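Local coordinates for hypothetical protein DR_0824 (Deinococcus radiodurans, PDB 2IMR) that catalyses the zinc-dependent deamination of aminodeoxyfutalosine to futalosine, a step of menaquinone biosynthesis, at residues Q110-F115 against P215-H220; V176-P181 against D185-A190; L266-H269 against E273-G276. One frame throughout, in Å; residues are numbered along the deposited sequence.

Contact 1. Residues Q110-F115 against P215-H220; sequences QALPYF and PFTVSH
Leu112 and Phe216 carry the closest meeting of these two segments, and it is wholly apolar. One methyl, Leu112 CD2, lies 3.6 Å from Phe216 CE1 and equally near Phe216 CZ, so it sits at the outer end of the ring, the two side chains meeting at a slant. Both torsions explain the encounter: Leu112 CG is anti to its own carbonyl carbon (chi1 -52°), while Phe216 CG is wedged between backbone N and carbonyl carbon (chi1 59°), which brings the ring round toward the leucine. The same methyl is 4.3 Å from Thr217 CG2, a looser touch, and Thr217 CG2 also faces Ala111 CB at 4.4 Å. Within its own segment, Leu112 CB stands 4.2 Å above one face of the Tyr114 ring, offset toward the rim.

The segment 215-220 follows strand 206-212 and leads into helix 220-233, so it is a beta-alpha loop of the amidohydrolase TIM barrel, on the active-site side. Segment 110-115, after strand 100-101, spans the end of helix 106-111 and the start of helix 113-116; the Leu112 side chain lies about 8 Å from the zinc ion and about 5 Å from the side chain of Glu243, the proton donor by similarity.

Polar bonds run around this apolar patch. Thr217 places its methyl in the contact, while OG1 bonds to Thr214 OG1 and to ND1 of His213, a predicted substrate-binding residue. Tyr114 OH bonds to Glu243 OE1, while its ring stacks with His244. Phe115 N donates to Leu112 O at 3.0 Å, and Ala111 O receives Tyr267 OH, whose side chain also packs against Phe216 and Thr217. Ser219 occupies the N-cap of helix 220-233, its OG accepting from Leu222 N.

Contact 2. Residues V176-P181 against D185-A190; sequences VLNPFP and DEVFAA
Pro181 O and Asp185 N are joined by one water, which donates to Pro181 O at 2.9 Å and accepts from Asp185 N at 2.9 Å. Within the first segment Asn178 OD1 accepts from Phe180 N at 3.0 Å, with an N-H...O angle of 153° and the donor tilted 18° from the carbonyl plane. This is an Asx turn, and it fixes the rotation of the amide, turning ND2 to the helix, where it lies 3.6 Å from Val187 CG2. With Asn178 CG anti to the backbone N (chi1 -170°), the amide carbon also comes within 3.9 Å of that methyl.

The pairing belongs to the beta-alpha connection of the barrel that leads from strand 170-176 into helix 184-199, next to Glu175, a predicted substrate-binding residue. With an alanine here in place of Asn178, Phe180 N would probably lose its turn acceptor and Val187 CG2 the amide that packs on it. The other valine branch is used too: Val187 CG1 meets Val176 CG1 at 3.8 Å, the two side chains passing in opposite senses. Val187 further touches Leu222 of helix 220-233, and Asp185 OD1 forms a salt bridge with Arg221 NH2 of that helix.

Contact 3. Residues L266-H269 against E273-G276; sequences LYPH and EVIG
Pro268 meets Val274 ring against methyl. Val274 CG2 is 3.5 Å from Pro268 CD and 3.7 Å from Pro268 CG, and the two side chains run at about a right angle, so one methyl is set against the CD-CG edge of the pyrrolidine ring. That methyl is the branch of Val274 lying beside its backbone N, opposite the carbonyl carbon, because the other branch, CG1, is anti to the N (chi1 178°). A second apolar touch is between beta carbons, Pro268 CB and Glu273 CB, at 3.9 Å.

Residues 266-269 are the last part of the loop that runs from helix 245-253 to the short helix 271-275, on which Glu273 points its CB toward the loop. The contact is thus a local one between loop end and helix, with three residues between the segments and Pro268 CA and Glu273 CA the nearest such pair at 6.4 Å. Gly276, just past the helix, leaves helical geometry with positive phi (75°).

The polar contacts lie on the outer, solvent-facing side. A water accepts from His269 N at 2.9 Å and donates to Glu273 OE1; this second leg, 2.5 Å from water to OE1, is short, so its exact length is doubtful. Glu273 gets there with CG anti to its carbonyl carbon and the chain extended beyond it (chi2 172°). Its other oxygen, OE2, bonds to Thr270 OG1 and passes 3.9 Å from His269 CB. Beyond the two segments, Val274 O accepts from His220 N, Pro268 touches Phe180, and the Tyr267 ring lies edge-to-face with Trp259.

Overall arrangement
Following the chain, contact 1 opens at 110-115, where helix 106-111 ends and helix 113-116 starts, and closes about a hundred residues later at 215-220. Contact 2 falls within that span, a local contact between the loop after strand 170-176 and the first turns of helix 184-199. Contact 3 comes afterwards, in series with both, and closes a small loop at helix 271-275. The three centres lie about 10 to 14 Å apart. Probable hydrogen bonds join contacts 1 and 2 (Ser219 N to Asn178 O) and contacts 1 and 3 (His220 N to Val274 O); Pro179 packs on Leu266 between contacts 2 and 3. The loops after strands 170-176 and 206-212, helical region 106-116 and segment 266-276 meet on one side of the barrel.

Contact 1. Residues Q110-F115 against P215-H220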
ATOM      1  N   GLN A 110      -1.962  -0.735 -20.457  1.00 23.59           N
ATOM      2  CA  GLN A 110      -2.455  -0.026 -21.630  1.00 24.59           C
ATOM      3  C   GLN A 110      -3.365   1.140 -21.259  1.00 23.47           C
ATOM      4  O   GLN A 110      -3.387   2.159 -21.945  1.00 21.49           O
ATOM      5  CB  GLN A 110      -3.209  -0.991 -22.554  1.00 27.22           C
ATOM      6  CG  GLN A 110      -2.314  -2.018 -23.244  1.00 33.85           C
ATOM      7  CD  GLN A 110      -3.063  -2.867 -24.257  1.00 37.69           C
ATOM      8  OE1 GLN A 110      -3.896  -3.705 -23.895  1.00 41.03           O
ATOM      9  NE2 GLN A 110      -2.774  -2.650 -25.537  1.00 38.73           N
ATOM     10  N   ALA A 111      -4.109   0.988 -20.170  1.00 21.49           N
ATOM     11  CA  ALA A 111      -5.032   2.027 -19.724  1.00 21.64           C
ATOM     12  C   ALA A 111      -4.338   3.260 -19.146  1.00 22.02           C
ATOM     13  O   ALA A 111      -4.917   4.344 -19.123  1.00 22.55           O
ATOM     14  CB  ALA A 111      -5.987   1.450 -18.693  1.00 22.08           C
ATOM     15  N   LEU A 112      -3.103   3.096 -18.681  1.00 22.26           N
ATOM     16  CA  LEU A 112      -2.363   4.200 -18.075  1.00 21.94           C
ATOM     17  C   LEU A 112      -1.174   4.673 -18.921  1.00 22.67           C
ATOM     18  O   LEU A 112      -0.093   4.081 -18.891  1.00 22.00           O
ATOM     19  CB  LEU A 112      -1.892   3.782 -16.679  1.00 20.88           C
ATOM     20  CG  LEU A 112      -2.998   3.221 -15.773  1.00 22.25           C
ATOM     21  CD1 LEU A 112      -2.445   2.944 -14.377  1.00 23.08           C
ATOM     22  CD2 LEU A 112      -4.151   4.215 -15.693  1.00 21.98           C
ATOM     23  N   PRO A 113      -1.360   5.766 -19.676  1.00 22.83           N
ATOM     24  CA  PRO A 113      -0.340   6.353 -20.548  1.00 24.75           C
ATOM     25  C   PRO A 113       1.040   6.565 -19.934  1.00 24.99           C
ATOM     26  O   PRO A 113       2.051   6.239 -20.560  1.00 23.20           O
ATOM     27  CB  PRO A 113      -0.983   7.667 -20.986  1.00 26.83           C
ATOM     28  CG  PRO A 113      -2.427   7.303 -21.060  1.00 25.71           C
ATOM     29  CD  PRO A 113      -2.620   6.526 -19.777  1.00 25.57           C
ATOM     30  N   TYR A 114       1.091   7.101 -18.716  1.00 23.97           N
ATOM     31  CA  TYR A 114       2.377   7.365 -18.081  1.00 23.44           C
ATOM     32  C   TYR A 114       3.207   6.125 -17.773  1.00 23.93           C
ATOM     33  O   TYR A 114       4.415   6.230 -17.547  1.00 24.45           O
ATOM     34  CB  TYR A 114       2.194   8.233 -16.828  1.00 23.21           C
ATOM     35  CG  TYR A 114       1.230   7.698 -15.804  1.00 23.57           C
ATOM     36  CD1 TYR A 114       1.675   6.899 -14.752  1.00 24.16           C
ATOM     37  CD2 TYR A 114      -0.132   8.009 -15.872  1.00 22.62           C
ATOM     38  CE1 TYR A 114       0.800   6.428 -13.790  1.00 23.16           C
ATOM     39  CE2 TYR A 114      -1.022   7.537 -14.912  1.00 23.78           C
ATOM     40  CZ  TYR A 114      -0.546   6.747 -13.872  1.00 24.23           C
ATOM     41  OH  TYR A 114      -1.413   6.278 -12.912  1.00 26.90           O
ATOM     42  N   PHE A 115       2.580   4.953 -17.763  1.00 23.34           N
ATOM     43  CA  PHE A 115       3.335   3.728 -17.533  1.00 26.11           C
ATOM     44  C   PHE A 115       4.131   3.462 -18.808  1.00 27.35           C
ATOM     45  O   PHE A 115       5.265   2.990 -18.764  1.00 27.32           O
ATOM     46  CB  PHE A 115       2.409   2.538 -17.263  1.00 25.14           C
ATOM     47  CG  PHE A 115       2.186   2.259 -15.804  1.00 25.14           C
ATOM     48  CD1 PHE A 115       1.523   3.179 -14.996  1.00 24.40           C
ATOM     49  CD2 PHE A 115       2.633   1.072 -15.238  1.00 26.03           C
ATOM     50  CE1 PHE A 115       1.306   2.917 -13.648  1.00 24.71           C
ATOM     51  CE2 PHE A 115       2.423   0.800 -13.885  1.00 26.77           C
ATOM     52  CZ  PHE A 115       1.755   1.727 -13.090  1.00 25.84           C
ATOM     53  N   PRO A 215      -9.967   6.548 -10.317  1.00 15.60           N
ATOM     54  CA  PRO A 215     -11.193   7.337 -10.468  1.00 16.81           C
ATOM     55  C   PRO A 215     -11.565   7.565 -11.934  1.00 17.24           C
ATOM     56  O   PRO A 215     -12.679   7.994 -12.229  1.00 17.67           O
ATOM     57  CB  PRO A 215     -10.857   8.658  -9.768  1.00 17.62           C
ATOM     58  CG  PRO A 215      -9.737   8.298  -8.821  1.00 17.88           C
ATOM     59  CD  PRO A 215      -8.919   7.332  -9.640  1.00 17.41           C
ATOM     60  N   PHE A 216     -10.639   7.288 -12.851  1.00 16.23           N
ATOM     61  CA  PHE A 216     -10.918   7.509 -14.266  1.00 16.29           C
ATOM     62  C   PHE A 216     -11.014   6.257 -15.133  1.00 16.48           C
ATOM     63  O   PHE A 216     -11.310   6.357 -16.323  1.00 14.89           O
ATOM     64  CB  PHE A 216      -9.895   8.487 -14.859  1.00 15.34           C
ATOM     65  CG  PHE A 216      -8.473   8.027 -14.743  1.00 16.89           C
ATOM     66  CD1 PHE A 216      -7.883   7.288 -15.764  1.00 16.54           C
ATOM     67  CD2 PHE A 216      -7.723   8.331 -13.612  1.00 15.06           C
ATOM     68  CE1 PHE A 216      -6.560   6.858 -15.658  1.00 17.56           C
ATOM     69  CE2 PHE A 216      -6.398   7.904 -13.497  1.00 15.73           C
ATOM     70  CZ  PHE A 216      -5.818   7.166 -14.524  1.00 17.09           C
ATOM     71  N   THR A 217     -10.763   5.084 -14.550  1.00 13.93           N
ATOM     72  CA  THR A 217     -10.881   3.839 -15.306  1.00 14.45           C
ATOM     73  C   THR A 217     -12.083   3.044 -14.788  1.00 14.86           C
ATOM     74  O   THR A 217     -12.295   1.886 -15.160  1.00 14.51           O
ATOM     75  CB  THR A 217      -9.607   2.968 -15.197  1.00 13.87           C
ATOM     76  OG1 THR A 217      -9.308   2.720 -13.821  1.00 13.97           O
ATOM     77  CG2 THR A 217      -8.430   3.668 -15.851  1.00 15.37           C
ATOM     78  N   VAL A 218     -12.868   3.686 -13.927  1.00 14.09           N
ATOM     79  CA  VAL A 218     -14.072   3.085 -13.351  1.00 14.17           C
ATOM     80  C   VAL A 218     -15.139   4.176 -13.430  1.00 14.37           C
ATOM     81  O   VAL A 218     -14.931   5.270 -12.918  1.00 16.09           O
ATOM     82  CB  VAL A 218     -13.859   2.690 -11.863  1.00 13.56           C
ATOM     83  CG1 VAL A 218     -15.157   2.129 -11.263  1.00 14.01           C
ATOM     84  CG2 VAL A 218     -12.746   1.644 -11.757  1.00 14.00           C
ATOM     85  N   SER A 219     -16.265   3.893 -14.082  1.00 14.26           N
ATOM     86  CA  SER A 219     -17.318   4.899 -14.206  1.00 14.87           C
ATOM     87  C   SER A 219     -17.846   5.303 -12.829  1.00 16.49           C
ATOM     88  O   SER A 219     -17.748   4.539 -11.867  1.00 16.21           O
ATOM     89  CB  SER A 219     -18.476   4.374 -15.074  1.00 13.31           C
ATOM     90  OG  SER A 219     -19.197   3.343 -14.414  1.00 16.91           O
ATOM     91  N   HIS A 220     -18.404   6.508 -12.735  1.00 16.10           N
ATOM     92  CA  HIS A 220     -18.935   6.983 -11.462  1.00 17.90           C
ATOM     93  C   HIS A 220     -19.965   5.999 -10.909  1.00 18.22           C
ATOM     94  O   HIS A 220     -19.997   5.728  -9.709  1.00 18.34           O
ATOM     95  CB  HIS A 220     -19.562   8.374 -11.635  1.00 18.21           C
ATOM     96  CG  HIS A 220     -20.688   8.417 -12.623  1.00 20.53           C
ATOM     97  ND1 HIS A 220     -22.006   8.232 -12.262  1.00 21.17           N
ATOM     98  CD2 HIS A 220     -20.690   8.612 -13.962  1.00 21.85           C
ATOM     99  CE1 HIS A 220     -22.771   8.314 -13.335  1.00 21.83           C
ATOM    100  NE2 HIS A 220     -21.998   8.544 -14.381  1.00 21.81           N
TER

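Contact 2. Residues V176-P181 against D185-A190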
ATOM      1  N   VAL A 176     -11.105  -4.113 -10.127  1.00 15.37           N
ATOM      2  CA  VAL A 176     -12.186  -3.937 -11.095  1.00 15.38           C
ATOM      3  C   VAL A 176     -11.873  -2.709 -11.939  1.00 15.05           C
ATOM      4  O   VAL A 176     -11.512  -1.660 -11.413  1.00 15.58           O
ATOM      5  CB  VAL A 176     -13.541  -3.748 -10.396  1.00 14.81           C
ATOM      6  CG1 VAL A 176     -14.638  -3.526 -11.441  1.00 17.22           C
ATOM      7  CG2 VAL A 176     -13.854  -4.972  -9.552  1.00 17.50           C
ATOM      8  N   LEU A 177     -12.018  -2.843 -13.253  1.00 16.64           N
ATOM      9  CA  LEU A 177     -11.698  -1.753 -14.165  1.00 16.19           C
ATOM     10  C   LEU A 177     -12.647  -1.688 -15.360  1.00 17.10           C
ATOM     11  O   LEU A 177     -12.700  -2.607 -16.159  1.00 16.22           O
ATOM     12  CB  LEU A 177     -10.253  -1.938 -14.662  1.00 15.56           C
ATOM     13  CG  LEU A 177      -9.487  -0.885 -15.475  1.00 16.78           C
ATOM     14  CD1 LEU A 177      -8.066  -1.401 -15.688  1.00 18.01           C
ATOM     15  CD2 LEU A 177     -10.148  -0.610 -16.821  1.00 17.17           C
ATOM     16  N   ASN A 178     -13.400  -0.598 -15.469  1.00 16.24           N
ATOM     17  CA  ASN A 178     -14.306  -0.394 -16.598  1.00 16.90           C
ATOM     18  C   ASN A 178     -14.885   1.007 -16.490  1.00 15.59           C
ATOM     19  O   ASN A 178     -15.718   1.275 -15.631  1.00 16.98           O
ATOM     20  CB  ASN A 178     -15.443  -1.412 -16.614  1.00 15.44           C
ATOM     21  CG  ASN A 178     -16.238  -1.350 -17.903  1.00 18.64           C
ATOM     22  OD1 ASN A 178     -16.789  -0.307 -18.249  1.00 18.03           O
ATOM     23  ND2 ASN A 178     -16.288  -2.462 -18.628  1.00 16.79           N
ATOM     24  N   PRO A 179     -14.453   1.915 -17.375  1.00 17.12           N
ATOM     25  CA  PRO A 179     -14.893   3.315 -17.401  1.00 17.07           C
ATOM     26  C   PRO A 179     -16.205   3.655 -18.110  1.00 18.75           C
ATOM     27  O   PRO A 179     -16.581   4.826 -18.166  1.00 17.73           O
ATOM     28  CB  PRO A 179     -13.705   4.015 -18.041  1.00 17.56           C
ATOM     29  CG  PRO A 179     -13.275   3.003 -19.081  1.00 15.92           C
ATOM     30  CD  PRO A 179     -13.335   1.696 -18.315  1.00 17.25           C
ATOM     31  N   PHE A 180     -16.897   2.646 -18.634  1.00 18.42           N
ATOM     32  CA  PHE A 180     -18.157   2.858 -19.355  1.00 18.84           C
ATOM     33  C   PHE A 180     -19.393   2.775 -18.457  1.00 18.02           C
ATOM     34  O   PHE A 180     -19.768   1.700 -18.000  1.00 16.93           O
ATOM     35  CB  PHE A 180     -18.278   1.830 -20.482  1.00 19.46           C
ATOM     36  CG  PHE A 180     -17.175   1.914 -21.495  1.00 20.27           C
ATOM     37  CD1 PHE A 180     -17.220   2.856 -22.514  1.00 22.81           C
ATOM     38  CD2 PHE A 180     -16.079   1.061 -21.416  1.00 20.96           C
ATOM     39  CE1 PHE A 180     -16.187   2.950 -23.446  1.00 23.04           C
ATOM     40  CE2 PHE A 180     -15.041   1.147 -22.342  1.00 21.40           C
ATOM     41  CZ  PHE A 180     -15.096   2.093 -23.358  1.00 22.24           C
ATOM     42  N   PRO A 181     -20.051   3.921 -18.205  1.00 19.32           N
ATOM     43  CA  PRO A 181     -21.247   3.967 -17.358  1.00 20.12           C
ATOM     44  C   PRO A 181     -22.305   2.915 -17.688  1.00 20.97           C
ATOM     45  O   PRO A 181     -22.898   2.322 -16.786  1.00 20.42           O
ATOM     46  CB  PRO A 181     -21.767   5.389 -17.574  1.00 21.63           C
ATOM     47  CG  PRO A 181     -20.515   6.165 -17.783  1.00 23.79           C
ATOM     48  CD  PRO A 181     -19.718   5.264 -18.712  1.00 19.61           C
ATOM     49  N   ASP A 185     -23.615  -1.746 -14.279  1.00 21.23           N
ATOM     50  CA  ASP A 185     -24.441  -2.761 -13.626  1.00 21.78           C
ATOM     51  C   ASP A 185     -23.962  -4.185 -13.861  1.00 21.00           C
ATOM     52  O   ASP A 185     -23.844  -4.969 -12.920  1.00 21.10           O
ATOM     53  CB  ASP A 185     -25.907  -2.645 -14.064  1.00 23.43           C
ATOM     54  CG  ASP A 185     -26.559  -1.364 -13.593  1.00 27.88           C
ATOM     55  OD1 ASP A 185     -26.054  -0.756 -12.628  1.00 28.55           O
ATOM     56  OD2 ASP A 185     -27.590  -0.969 -14.178  1.00 31.64           O
ATOM     57  N   GLU A 186     -23.685  -4.522 -15.114  1.00 20.51           N
ATOM     58  CA  GLU A 186     -23.241  -5.872 -15.421  1.00 21.04           C
ATOM     59  C   GLU A 186     -21.848  -6.175 -14.883  1.00 20.33           C
ATOM     60  O   GLU A 186     -21.589  -7.289 -14.438  1.00 18.77           O
ATOM     61  CB  GLU A 186     -23.304  -6.124 -16.927  1.00 22.60           C
ATOM     62  CG  GLU A 186     -24.727  -6.318 -17.447  1.00 28.14           C
ATOM     63  CD  GLU A 186     -25.470  -7.454 -16.741  1.00 32.17           C
ATOM     64  OE1 GLU A 186     -25.024  -8.626 -16.824  1.00 32.68           O
ATOM     65  OE2 GLU A 186     -26.504  -7.176 -16.097  1.00 34.03           O
ATOM     66  N   VAL A 187     -20.946  -5.198 -14.917  1.00 19.41           N
ATOM     67  CA  VAL A 187     -19.605  -5.440 -14.394  1.00 18.61           C
ATOM     68  C   VAL A 187     -19.701  -5.673 -12.890  1.00 19.31           C
ATOM     69  O   VAL A 187     -19.051  -6.572 -12.351  1.00 17.24           O
ATOM     70  CB  VAL A 187     -18.656  -4.254 -14.669  1.00 18.33           C
ATOM     71  CG1 VAL A 187     -17.342  -4.451 -13.916  1.00 18.67           C
ATOM     72  CG2 VAL A 187     -18.384  -4.153 -16.165  1.00 19.83           C
ATOM     73  N   PHE A 188     -20.516  -4.866 -12.215  1.00 18.67           N
ATOM     74  CA  PHE A 188     -20.693  -5.011 -10.772  1.00 20.36           C
ATOM     75  C   PHE A 188     -21.244  -6.396 -10.423  1.00 20.90           C
ATOM     76  O   PHE A 188     -20.747  -7.065  -9.515  1.00 20.43           O
ATOM     77  CB  PHE A 188     -21.642  -3.931 -10.234  1.00 20.75           C
ATOM     78  CG  PHE A 188     -22.018  -4.130  -8.797  1.00 23.01           C
ATOM     79  CD1 PHE A 188     -21.064  -4.004  -7.791  1.00 22.78           C
ATOM     80  CD2 PHE A 188     -23.311  -4.507  -8.449  1.00 22.92           C
ATOM     81  CE1 PHE A 188     -21.388  -4.254  -6.463  1.00 24.19           C
ATOM     82  CE2 PHE A 188     -23.650  -4.761  -7.120  1.00 25.04           C
ATOM     83  CZ  PHE A 188     -22.686  -4.635  -6.124  1.00 24.36           C
ATOM     84  N   ALA A 189     -22.268  -6.826 -11.154  1.00 20.67           N
ATOM     85  CA  ALA A 189     -22.880  -8.133 -10.927  1.00 21.37           C
ATOM     86  C   ALA A 189     -21.862  -9.263 -11.094  1.00 21.53           C
ATOM     87  O   ALA A 189     -21.847 -10.217 -10.310  1.00 21.04           O
ATOM     88  CB  ALA A 189     -24.045  -8.329 -11.887  1.00 21.39           C
ATOM     89  N   ALA A 190     -21.014  -9.153 -12.116  1.00 20.33           N
ATOM     90  CA  ALA A 190     -19.994 -10.169 -12.375  1.00 19.96           C
ATOM     91  C   ALA A 190     -18.962 -10.180 -11.246  1.00 21.07           C
ATOM     92  O   ALA A 190     -18.506 -11.242 -10.813  1.00 20.60           O
ATOM     93  CB  ALA A 190     -19.309  -9.893 -13.714  1.00 19.19           C
TER
HETATM   94  O   HOH W   1     -24.875   0.399 -15.839  1.00 26.20           O

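Contact 3. Residues L266-H269 against E273-G276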
ATOM      1  N   LEU A 266     -10.503   2.168 -25.306  1.00 23.70           N
ATOM      2  CA  LEU A 266     -10.607   1.738 -23.910  1.00 22.69           C
ATOM      3  C   LEU A 266     -11.440   2.643 -23.005  1.00 21.11           C
ATOM      4  O   LEU A 266     -11.698   2.292 -21.853  1.00 18.24           O
ATOM      5  CB  LEU A 266      -9.210   1.607 -23.298  1.00 25.56           C
ATOM      6  CG  LEU A 266      -8.163   0.744 -24.004  1.00 28.81           C
ATOM      7  CD1 LEU A 266      -6.930   0.631 -23.111  1.00 29.69           C
ATOM      8  CD2 LEU A 266      -8.724  -0.634 -24.295  1.00 29.75           C
ATOM      9  N   TYR A 267     -11.867   3.793 -23.519  1.00 18.79           N
ATOM     10  CA  TYR A 267     -12.633   4.745 -22.714  1.00 19.24           C
ATOM     11  C   TYR A 267     -13.764   5.437 -23.466  1.00 19.28           C
ATOM     12  O   TYR A 267     -13.795   5.445 -24.694  1.00 17.91           O
ATOM     13  CB  TYR A 267     -11.738   5.900 -22.238  1.00 18.43           C
ATOM     14  CG  TYR A 267     -10.587   5.585 -21.319  1.00 18.47           C
ATOM     15  CD1 TYR A 267      -9.354   5.157 -21.817  1.00 18.49           C
ATOM     16  CD2 TYR A 267     -10.705   5.801 -19.949  1.00 18.01           C
ATOM     17  CE1 TYR A 267      -8.262   4.960 -20.960  1.00 18.43           C
ATOM     18  CE2 TYR A 267      -9.631   5.611 -19.090  1.00 19.15           C
ATOM     19  CZ  TYR A 267      -8.414   5.192 -19.598  1.00 18.86           C
ATOM     20  OH  TYR A 267      -7.367   5.007 -18.728  1.00 17.61           O
ATOM     21  N   PRO A 268     -14.710   6.033 -22.721  1.00 19.23           N
ATOM     22  CA  PRO A 268     -15.818   6.759 -23.344  1.00 19.69           C
ATOM     23  C   PRO A 268     -15.109   7.931 -24.034  1.00 19.45           C
ATOM     24  O   PRO A 268     -13.924   8.164 -23.791  1.00 17.30           O
ATOM     25  CB  PRO A 268     -16.640   7.220 -22.145  1.00 20.17           C
ATOM     26  CG  PRO A 268     -16.477   6.084 -21.189  1.00 22.16           C
ATOM     27  CD  PRO A 268     -14.989   5.782 -21.293  1.00 19.80           C
ATOM     28  N   HIS A 269     -15.814   8.683 -24.871  1.00 19.01           N
ATOM     29  CA  HIS A 269     -15.188   9.782 -25.593  1.00 19.32           C
ATOM     30  C   HIS A 269     -14.729  10.983 -24.759  1.00 18.75           C
ATOM     31  O   HIS A 269     -13.850  11.729 -25.187  1.00 18.96           O
ATOM     32  CB  HIS A 269     -16.120  10.245 -26.716  1.00 22.57           C
ATOM     33  CG  HIS A 269     -16.374   9.196 -27.757  1.00 22.54           C
ATOM     34  ND1 HIS A 269     -15.433   8.838 -28.699  1.00 24.40           N
ATOM     35  CD2 HIS A 269     -17.458   8.421 -27.996  1.00 26.14           C
ATOM     36  CE1 HIS A 269     -15.928   7.891 -29.476  1.00 25.47           C
ATOM     37  NE2 HIS A 269     -17.157   7.620 -29.070  1.00 27.76           N
ATOM     38  N   GLU A 273     -17.990  11.843 -19.275  1.00 18.04           N
ATOM     39  CA  GLU A 273     -18.871  10.687 -19.363  1.00 18.27           C
ATOM     40  C   GLU A 273     -18.474   9.630 -18.348  1.00 18.00           C
ATOM     41  O   GLU A 273     -19.327   8.941 -17.797  1.00 18.54           O
ATOM     42  CB  GLU A 273     -18.854  10.110 -20.781  1.00 21.06           C
ATOM     43  CG  GLU A 273     -19.492  11.047 -21.799  1.00 24.26           C
ATOM     44  CD  GLU A 273     -19.311  10.583 -23.225  1.00 26.37           C
ATOM     45  OE1 GLU A 273     -19.840   9.501 -23.568  1.00 28.81           O
ATOM     46  OE2 GLU A 273     -18.638  11.299 -23.996  1.00 22.53           O
ATOM     47  N   VAL A 274     -17.175   9.516 -18.087  1.00 15.65           N
ATOM     48  CA  VAL A 274     -16.694   8.548 -17.114  1.00 14.75           C
ATOM     49  C   VAL A 274     -17.079   8.930 -15.691  1.00 15.21           C
ATOM     50  O   VAL A 274     -17.602   8.100 -14.948  1.00 15.94           O
ATOM     51  CB  VAL A 274     -15.155   8.412 -17.162  1.00 16.65           C
ATOM     52  CG1 VAL A 274     -14.687   7.427 -16.090  1.00 16.28           C
ATOM     53  CG2 VAL A 274     -14.717   7.955 -18.540  1.00 15.45           C
ATOM     54  N   ILE A 275     -16.836  10.185 -15.314  1.00 13.69           N
ATOM     55  CA  ILE A 275     -17.115  10.631 -13.951  1.00 15.22           C
ATOM     56  C   ILE A 275     -18.496  11.214 -13.669  1.00 17.68           C
ATOM     57  O   ILE A 275     -18.830  11.496 -12.512  1.00 16.92           O
ATOM     58  CB  ILE A 275     -16.032  11.627 -13.475  1.00 15.79           C
ATOM     59  CG1 ILE A 275     -16.031  12.880 -14.351  1.00 16.01           C
ATOM     60  CG2 ILE A 275     -14.668  10.954 -13.541  1.00 15.61           C
ATOM     61  CD1 ILE A 275     -15.079  13.964 -13.862  1.00 16.17           C
ATOM     62  N   GLY A 276     -19.297  11.392 -14.715  1.00 17.39           N
ATOM     63  CA  GLY A 276     -20.649  11.892 -14.529  1.00 20.37           C
ATOM     64  C   GLY A 276     -20.796  13.367 -14.219  1.00 22.02           C
ATOM     65  O   GLY A 276     -21.846  13.803 -13.740  1.00 23.18           O
TER
HETATM   66  O   HOH W   2     -18.644   8.013 -25.240  1.00 28.03           O